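Enterobactin synthetase component F-related protein (Vibrio cholerae serotype O1, PDB 4OXI) binds glycyl-adenosine-5'-phosphate as an adenylation domain and probably activates glycine with ATP, in a lipopolysaccharide modification pathway related to nonribosomal peptide synthetases. Local coordinates at residues G96-A101 and G121-P126; H170-P175 and H192-T197. All blocks are in the same frame, centred on the assembly; numbering follows the deposited sequence.

Interaction 1 (G96-A101 and G121-P126); sequences GVQRVA and GMTYIP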
ATOM      1  N   GLY A  96     -26.934  -6.389  -0.529  1.00 22.66           N
ATOM      2  CA  GLY A  96     -26.775  -5.155  -1.286  1.00 22.73           C
ATOM      3  C   GLY A  96     -25.636  -4.290  -0.773  1.00 26.69           C
ATOM      4  O   GLY A  96     -25.697  -3.061  -0.839  1.00 28.46           O
ATOM      5  N   VAL A  97     -24.604  -4.947  -0.250  1.00 25.95           N
ATOM      6  CA  VAL A  97     -23.399  -4.291   0.225  1.00 26.72           C
ATOM      7  C   VAL A  97     -22.495  -4.044  -0.958  1.00 24.10           C
ATOM      8  O   VAL A  97     -22.292  -4.946  -1.767  1.00 27.33           O
ATOM      9  CB  VAL A  97     -22.655  -5.206   1.226  1.00 26.95           C
ATOM     10  CG1 VAL A  97     -21.304  -4.626   1.590  1.00 25.01           C
ATOM     11  CG2 VAL A  97     -23.487  -5.393   2.479  1.00 23.50           C
ATOM     12  N   GLN A  98     -21.940  -2.838  -1.066  1.00 23.51           N
ATOM     13  CA  GLN A  98     -20.934  -2.561  -2.097  1.00 22.66           C
ATOM     14  C   GLN A  98     -19.549  -2.330  -1.485  1.00 24.27           C
ATOM     15  O   GLN A  98     -18.532  -2.762  -2.040  1.00 24.04           O
ATOM     16  CB  GLN A  98     -21.332  -1.350  -2.952  1.00 24.00           C
ATOM     17  CG  GLN A  98     -20.205  -0.876  -3.896  1.00 25.30           C
ATOM     18  CD  GLN A  98     -19.812  -1.925  -4.940  1.00 26.57           C
ATOM     19  OE1 GLN A  98     -20.665  -2.652  -5.454  1.00 30.37           O
ATOM     20  NE2 GLN A  98     -18.515  -2.006  -5.257  1.00 22.42           N
ATOM     21  N   ARG A  99     -19.508  -1.653  -0.338  1.00 21.40           N
ATOM     22  CA  ARG A  99     -18.239  -1.323   0.303  1.00 22.39           C
ATOM     23  C   ARG A  99     -18.091  -2.004   1.665  1.00 23.24           C
ATOM     24  O   ARG A  99     -18.978  -1.905   2.520  1.00 21.39           O
ATOM     25  CB  ARG A  99     -18.094   0.198   0.451  1.00 21.98           C
ATOM     26  CG  ARG A  99     -18.188   0.955  -0.884  1.00 22.66           C
ATOM     27  CD  ARG A  99     -17.887   2.438  -0.716  1.00 24.27           C
ATOM     28  NE  ARG A  99     -17.804   3.113  -2.007  1.00 25.22           N
ATOM     29  CZ  ARG A  99     -17.622   4.421  -2.152  1.00 25.69           C
ATOM     30  NH1 ARG A  99     -17.487   5.197  -1.089  1.00 28.38           N
ATOM     31  NH2 ARG A  99     -17.579   4.954  -3.359  1.00 27.74           N
ATOM     32  N   VAL A 100     -16.976  -2.699   1.866  1.00 20.63           N
ATOM     33  CA  VAL A 100     -16.727  -3.347   3.146  1.00 20.98           C
ATOM     34  C   VAL A 100     -15.422  -2.853   3.729  1.00 17.18           C
ATOM     35  O   VAL A 100     -14.384  -2.878   3.065  1.00 18.54           O
ATOM     36  CB  VAL A 100     -16.640  -4.877   3.005  1.00 22.28           C
ATOM     37  CG1 VAL A 100     -16.403  -5.522   4.376  1.00 23.67           C
ATOM     38  CG2 VAL A 100     -17.908  -5.410   2.418  1.00 27.58           C
ATOM     39  N   ALA A 101     -15.464  -2.408   4.974  1.00 20.01           N
ATOM     40  CA  ALA A 101     -14.238  -2.024   5.660  1.00 18.46           C
ATOM     41  C   ALA A 101     -13.657  -3.240   6.365  1.00 20.87           C
ATOM     42  O   ALA A 101     -14.387  -4.096   6.863  1.00 23.51           O
ATOM     43  CB  ALA A 101     -14.496  -0.918   6.641  1.00 18.82           C
ATOM     44  N   GLY A 121     -16.928  -8.344  -7.131  1.00 25.12           N
ATOM     45  CA  GLY A 121     -17.023  -7.015  -7.718  1.00 25.41           C
ATOM     46  C   GLY A 121     -17.299  -5.891  -6.722  1.00 24.05           C
ATOM     47  O   GLY A 121     -17.823  -4.834  -7.072  1.00 26.64           O
ATOM     48  N   MET A 122     -16.937  -6.105  -5.467  1.00 25.84           N
ATOM     49  CA  MET A 122     -17.177  -5.087  -4.451  1.00 25.33           C
ATOM     50  C   MET A 122     -15.945  -4.238  -4.150  1.00 22.88           C
ATOM     51  O   MET A 122     -14.925  -4.350  -4.845  1.00 23.12           O
ATOM     52  CB  MET A 122     -17.769  -5.743  -3.213  1.00 26.84           C
ATOM     53  CG  MET A 122     -19.175  -6.277  -3.535  1.00 30.23           C
ATOM     54  SD  MET A 122     -19.759  -7.446  -2.332  1.00 46.14           S
ATOM     55  CE  MET A 122     -19.310  -6.493  -0.875  1.00 37.55           C
ATOM     56  N   THR A 123     -16.058  -3.363  -3.151  1.00 21.98           N
ATOM     57  CA  THR A 123     -14.986  -2.424  -2.813  1.00 19.53           C
ATOM     58  C   THR A 123     -14.548  -2.663  -1.384  1.00 21.35           C
ATOM     59  O   THR A 123     -15.382  -2.638  -0.468  1.00 22.32           O
ATOM     60  CB  THR A 123     -15.485  -0.963  -2.875  1.00 23.77           C
ATOM     61  OG1 THR A 123     -16.206  -0.745  -4.094  1.00 23.04           O
ATOM     62  CG2 THR A 123     -14.319   0.018  -2.788  1.00 17.94           C
ATOM     63  N   TYR A 124     -13.253  -2.892  -1.167  1.00 18.67           N
ATOM     64  CA  TYR A 124     -12.794  -3.050   0.203  1.00 18.87           C
ATOM     65  C   TYR A 124     -11.998  -1.851   0.695  1.00 18.91           C
ATOM     66  O   TYR A 124     -11.344  -1.155  -0.084  1.00 17.95           O
ATOM     67  CB  TYR A 124     -12.078  -4.389   0.440  1.00 17.52           C
ATOM     68  CG  TYR A 124     -10.624  -4.478   0.009  1.00 19.14           C
ATOM     69  CD1 TYR A 124      -9.594  -4.132   0.886  1.00 17.18           C
ATOM     70  CD2 TYR A 124     -10.279  -4.971  -1.253  1.00 18.06           C
ATOM     71  CE1 TYR A 124      -8.258  -4.235   0.504  1.00 17.20           C
ATOM     72  CE2 TYR A 124      -8.939  -5.080  -1.649  1.00 16.67           C
ATOM     73  CZ  TYR A 124      -7.947  -4.716  -0.762  1.00 18.09           C
ATOM     74  OH  TYR A 124      -6.635  -4.836  -1.136  1.00 19.75           O
ATOM     75  N   ILE A 125     -12.087  -1.612   1.998  1.00 17.76           N
ATOM     76  CA  ILE A 125     -11.446  -0.471   2.631  1.00 18.33           C
ATOM     77  C   ILE A 125     -10.665  -0.955   3.852  1.00 17.84           C
ATOM     78  O   ILE A 125     -11.236  -1.197   4.913  1.00 18.69           O
ATOM     79  CB  ILE A 125     -12.504   0.546   3.081  1.00 20.90           C
ATOM     80  CG1 ILE A 125     -13.450   0.865   1.914  1.00 20.67           C
ATOM     81  CG2 ILE A 125     -11.845   1.840   3.616  1.00 17.02           C
ATOM     82  CD1 ILE A 125     -14.755   1.451   2.342  1.00 24.20           C
ATOM     83  N   PRO A 126      -9.351  -1.123   3.703  1.00 16.24           N
ATOM     84  CA  PRO A 126      -8.607  -1.637   4.855  1.00 18.09           C
ATOM     85  C   PRO A 126      -8.449  -0.555   5.918  1.00 20.39           C
ATOM     86  O   PRO A 126      -8.169   0.593   5.577  1.00 22.56           O
ATOM     87  CB  PRO A 126      -7.241  -2.001   4.251  1.00 16.75           C
ATOM     88  CG  PRO A 126      -7.093  -1.127   3.050  1.00 16.43           C
ATOM     89  CD  PRO A 126      -8.498  -0.925   2.514  1.00 20.07           C
TER
HETATM   90  O   HOH W   1     -17.544   1.502  -4.380  1.00 22.83           O
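Q98 and T123 meet through both backbone and side chain, where two neighbouring parallel strands begin. T123 N donates to Q98 O at 2.8 Å. From the Q98 side chain, NE2 donates to T123 OG1 at 2.9 Å, with the hydroxyl oxygen lying close to the amide plane. This carboxamide gets there because the chain, after leaving with CG anti to the backbone N, turns sharply at chi2 (63°). A weak second bond runs from Q98 NE2 to G121 O, so the amide bridges the helix exit and the strand start.

T123 OG1 is gripped three ways: by Q98, by a water, and by the Y216 carbonyl. The water oxygen donates to T123 OG1 at 2.6 Å and accepts from R99 NE, lying in the guanidinium plane at its edge. R99 runs extended beside T123, and its NH1 continues to T143 O. Farther along, V100 straddles Y124 in the parallel pattern, its N bonding T123 O and its O accepting from I125 N at 2.8 Å.

On the face of V100 the contact is apolar. M122 bends at chi3 (47°), which carries CE to 3.7 Å from V97 CG1 and equally near V100 CG2. W92 of helix 78-95 packs on all three of these residues.

G121, with positive phi, ends helix 108-119 in a Schellman motif and turns the chain into strand 123-126. The pair thus closes the beta-alpha-beta unit 99-102, 108-119, 123-126. Backbone bonds extend it on each flank: A101 pairs with S147 and M149 of the next strand, and Y124 with A217 and I219 of strand 216-222, while its side chain rests on helix 108-119.

Interaction 2 (H170-P175 and H192-T197); sequences HIYALP and HTVQIT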
ATOM      1  N   HIS A 170     -23.019  -2.943  10.299  1.00 22.53           N
ATOM      2  CA  HIS A 170     -23.184  -4.360  10.016  1.00 23.83           C
ATOM      3  C   HIS A 170     -21.839  -5.071  10.087  1.00 24.17           C
ATOM      4  O   HIS A 170     -20.924  -4.805   9.289  1.00 23.41           O
ATOM      5  CB  HIS A 170     -23.872  -4.542   8.670  1.00 22.76           C
ATOM      6  CG  HIS A 170     -25.289  -4.059   8.672  1.00 26.95           C
ATOM      7  ND1 HIS A 170     -26.363  -4.904   8.873  1.00 23.86           N
ATOM      8  CD2 HIS A 170     -25.807  -2.811   8.545  1.00 22.10           C
ATOM      9  CE1 HIS A 170     -27.481  -4.198   8.851  1.00 24.36           C
ATOM     10  NE2 HIS A 170     -27.171  -2.930   8.646  1.00 26.18           N
ATOM     11  N   ILE A 171     -21.729  -5.949  11.080  1.00 23.72           N
ATOM     12  CA  ILE A 171     -20.472  -6.573  11.453  1.00 19.75           C
ATOM     13  C   ILE A 171     -20.422  -7.988  10.899  1.00 24.38           C
ATOM     14  O   ILE A 171     -21.352  -8.771  11.114  1.00 21.85           O
ATOM     15  CB  ILE A 171     -20.363  -6.648  12.973  1.00 23.45           C
ATOM     16  CG1 ILE A 171     -20.649  -5.281  13.592  1.00 19.87           C
ATOM     17  CG2 ILE A 171     -19.000  -7.170  13.395  1.00 21.46           C
ATOM     18  CD1 ILE A 171     -19.708  -4.189  13.132  1.00 25.26           C
ATOM     19  N   TYR A 172     -19.344  -8.322  10.184  1.00 20.90           N
ATOM     20  CA  TYR A 172     -19.225  -9.644   9.597  1.00 20.44           C
ATOM     21  C   TYR A 172     -18.065 -10.393  10.210  1.00 21.29           C
ATOM     22  O   TYR A 172     -17.034  -9.802  10.514  1.00 22.84           O
ATOM     23  CB  TYR A 172     -19.063  -9.554   8.077  1.00 21.37           C
ATOM     24  CG  TYR A 172     -20.326  -9.098   7.398  1.00 22.89           C
ATOM     25  CD1 TYR A 172     -21.243 -10.017   6.906  1.00 25.93           C
ATOM     26  CD2 TYR A 172     -20.621  -7.745   7.274  1.00 22.98           C
ATOM     27  CE1 TYR A 172     -22.419  -9.602   6.299  1.00 20.16           C
ATOM     28  CE2 TYR A 172     -21.787  -7.325   6.668  1.00 26.37           C
ATOM     29  CZ  TYR A 172     -22.680  -8.258   6.189  1.00 22.57           C
ATOM     30  OH  TYR A 172     -23.842  -7.830   5.579  1.00 24.95           O
ATOM     31  N   ALA A 173     -18.228 -11.698  10.392  1.00 22.80           N
ATOM     32  CA  ALA A 173     -17.147 -12.527  10.919  1.00 22.53           C
ATOM     33  C   ALA A 173     -17.328 -13.969  10.468  1.00 26.01           C
ATOM     34  O   ALA A 173     -18.448 -14.395  10.188  1.00 29.19           O
ATOM     35  CB  ALA A 173     -17.108 -12.437  12.437  1.00 20.39           C
ATOM     36  N   LEU A 174     -16.227 -14.714  10.382  1.00 26.65           N
ATOM     37  CA  LEU A 174     -16.296 -16.145  10.094  1.00 29.49           C
ATOM     38  C   LEU A 174     -16.860 -16.885  11.326  1.00 29.28           C
ATOM     39  O   LEU A 174     -16.859 -16.331  12.427  1.00 29.04           O
ATOM     40  CB  LEU A 174     -14.908 -16.661   9.702  1.00 30.79           C
ATOM     41  CG  LEU A 174     -14.306 -15.979   8.468  1.00 31.98           C
ATOM     42  CD1 LEU A 174     -12.836 -16.337   8.317  1.00 27.32           C
ATOM     43  CD2 LEU A 174     -15.084 -16.339   7.207  1.00 25.99           C
ATOM     44  N   PRO A 175     -17.376 -18.117  11.139  1.00 29.52           N
ATOM     45  CA  PRO A 175     -18.104 -18.794  12.223  1.00 33.87           C
ATOM     46  C   PRO A 175     -17.282 -19.115  13.468  1.00 32.71           C
ATOM     47  O   PRO A 175     -17.870 -19.441  14.497  1.00 37.28           O
ATOM     48  CB  PRO A 175     -18.571 -20.101  11.570  1.00 31.35           C
ATOM     49  CG  PRO A 175     -18.665 -19.788  10.135  1.00 30.69           C
ATOM     50  CD  PRO A 175     -17.500 -18.854   9.870  1.00 31.09           C
ATOM     51  N   HIS A 192     -23.560 -10.347  11.702  1.00 21.87           N
ATOM     52  CA  HIS A 192     -23.856 -11.362  10.711  1.00 25.72           C
ATOM     53  C   HIS A 192     -22.805 -12.461  10.800  1.00 30.42           C
ATOM     54  O   HIS A 192     -21.629 -12.248  10.453  1.00 33.11           O
ATOM     55  CB  HIS A 192     -23.827 -10.769   9.291  1.00 21.63           C
ATOM     56  CG  HIS A 192     -24.866  -9.715   9.027  1.00 23.93           C
ATOM     57  ND1 HIS A 192     -26.152 -10.013   8.618  1.00 23.96           N
ATOM     58  CD2 HIS A 192     -24.788  -8.359   9.046  1.00 24.27           C
ATOM     59  CE1 HIS A 192     -26.826  -8.892   8.430  1.00 24.60           C
ATOM     60  NE2 HIS A 192     -26.022  -7.874   8.684  1.00 23.95           N
ATOM     61  N   THR A 193     -23.200 -13.640  11.256  1.00 32.48           N
ATOM     62  CA  THR A 193     -22.297 -14.775  11.121  1.00 37.00           C
ATOM     63  C   THR A 193     -22.594 -15.439   9.787  1.00 32.22           C
ATOM     64  O   THR A 193     -23.729 -15.829   9.515  1.00 41.37           O
ATOM     65  CB  THR A 193     -22.415 -15.773  12.277  1.00 37.82           C
ATOM     66  OG1 THR A 193     -22.107 -15.105  13.507  1.00 40.94           O
ATOM     67  CG2 THR A 193     -21.436 -16.924  12.077  1.00 35.56           C
ATOM     68  N   VAL A 194     -21.580 -15.526   8.936  1.00 35.64           N
ATOM     69  CA  VAL A 194     -21.766 -16.081   7.603  1.00 33.41           C
ATOM     70  C   VAL A 194     -21.253 -17.511   7.600  1.00 30.18           C
ATOM     71  O   VAL A 194     -20.076 -17.745   7.844  1.00 32.87           O
ATOM     72  CB  VAL A 194     -21.014 -15.266   6.535  1.00 28.25           C
ATOM     73  CG1 VAL A 194     -21.276 -15.840   5.155  1.00 24.68           C
ATOM     74  CG2 VAL A 194     -21.437 -13.798   6.588  1.00 26.34           C
ATOM     75  N   GLN A 195     -22.143 -18.465   7.351  1.00 27.77           N
ATOM     76  CA  GLN A 195     -21.732 -19.857   7.278  1.00 33.34           C
ATOM     77  C   GLN A 195     -20.880 -20.081   6.036  1.00 30.65           C
ATOM     78  O   GLN A 195     -21.061 -19.412   5.014  1.00 32.48           O
ATOM     79  CB  GLN A 195     -22.949 -20.797   7.302  1.00 34.02           C
ATOM     80  CG  GLN A 195     -23.729 -20.783   8.638  1.00 28.97           C
ATOM     81  CD  GLN A 195     -22.826 -20.963   9.864  1.00 39.78           C
ATOM     82  OE1 GLN A 195     -21.851 -21.721   9.834  1.00 44.02           O
ATOM     83  NE2 GLN A 195     -23.146 -20.257  10.945  1.00 42.53           N
ATOM     84  N   ILE A 196     -19.929 -20.998   6.137  1.00 28.30           N
ATOM     85  CA  ILE A 196     -19.074 -21.325   5.013  1.00 30.91           C
ATOM     86  C   ILE A 196     -19.708 -22.487   4.265  1.00 33.97           C
ATOM     87  O   ILE A 196     -19.844 -23.569   4.805  1.00 39.85           O
ATOM     88  CB  ILE A 196     -17.657 -21.715   5.474  1.00 32.38           C
ATOM     89  CG1 ILE A 196     -17.013 -20.585   6.271  1.00 37.51           C
ATOM     90  CG2 ILE A 196     -16.766 -22.050   4.293  1.00 30.60           C
ATOM     91  CD1 ILE A 196     -15.673 -20.983   6.881  1.00 44.98           C
ATOM     92  N   THR A 197     -20.105 -22.240   3.024  1.00 37.11           N
ATOM     93  CA  THR A 197     -20.725 -23.240   2.169  1.00 38.02           C
ATOM     94  C   THR A 197     -19.650 -23.709   1.210  1.00 36.54           C
ATOM     95  O   THR A 197     -18.779 -22.928   0.841  1.00 35.38           O
ATOM     96  CB  THR A 197     -21.844 -22.593   1.316  1.00 38.91           C
ATOM     97  OG1 THR A 197     -22.726 -21.845   2.159  1.00 44.37           O
ATOM     98  CG2 THR A 197     -22.643 -23.643   0.552  1.00 48.03           C
TER
HETATM   99  O   HOH W   2     -19.201 -15.379  14.090  1.00 35.58           O
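A beta-alpha-beta unit, strand 170-173, helix 180-185 and strand 190-193, brings H170 and Y172 against H192 in an aromatic cluster at the edge strand of a parallel sheet. The backbone pairing is short. H192 N donates to I171 O at 2.8 Å, whereas the return bond from A173 N to H192 O is weak, consistent with strands that part soon afterwards.

Y172 and H192 leave the same face of the sheet side by side. Each has CG anti to its carbonyl carbon (chi1 -70° and -63°), and their rings lie nearly parallel, 11° apart. They are slid so far that they barely overlap, with the phenol oxygen rather than the ring centre over the imidazole: Y172 OH stands 3.6 Å above its plane, toward the rim. H170 meets the H192 ring rim to rim instead, and its ND1 hydrogen-bonds H192 NE2 at 3.0 Å. Since H192 ND1 bonds Y91 OH of helix 78-95, both nitrogens of this imidazole are engaged, which should fix its rotation. W92 of the same helix meets Y172 edge-to-face.

Beyond the cluster, V194 places CG2 in the plane of the Y172 ring, 3.8 Å from CD1. On the side of A173 and T193, one water spans the diverging chains, donating to L174 O and accepting from T193 OG1. Past it the P175 ring packs against segment 192-197, its CD reaching I196 CG1 and its CG lying 3.4 Å from V194 O.

How the interactions relate
Both contacts join parallel neighbours in one sheet through beta-alpha-beta connections, yet they illustrate how chemistry follows position. Interaction 1 is buried, has strands bonded to others on both flanks, and combines a regular backbone ladder with a polar network on one face and an apolar cluster on the other. Interaction 2 lies farther out, its centre about 27 Å from that of the chain, against about 17 Å for interaction 1, and at the last strand of the sheet. It is partly buried, with less backbone pairing and more weight on aromatic packing and a proline. Helix 78-95 backs both through W92, and V97 CG2 touches Y172 OH at 4.0 Å.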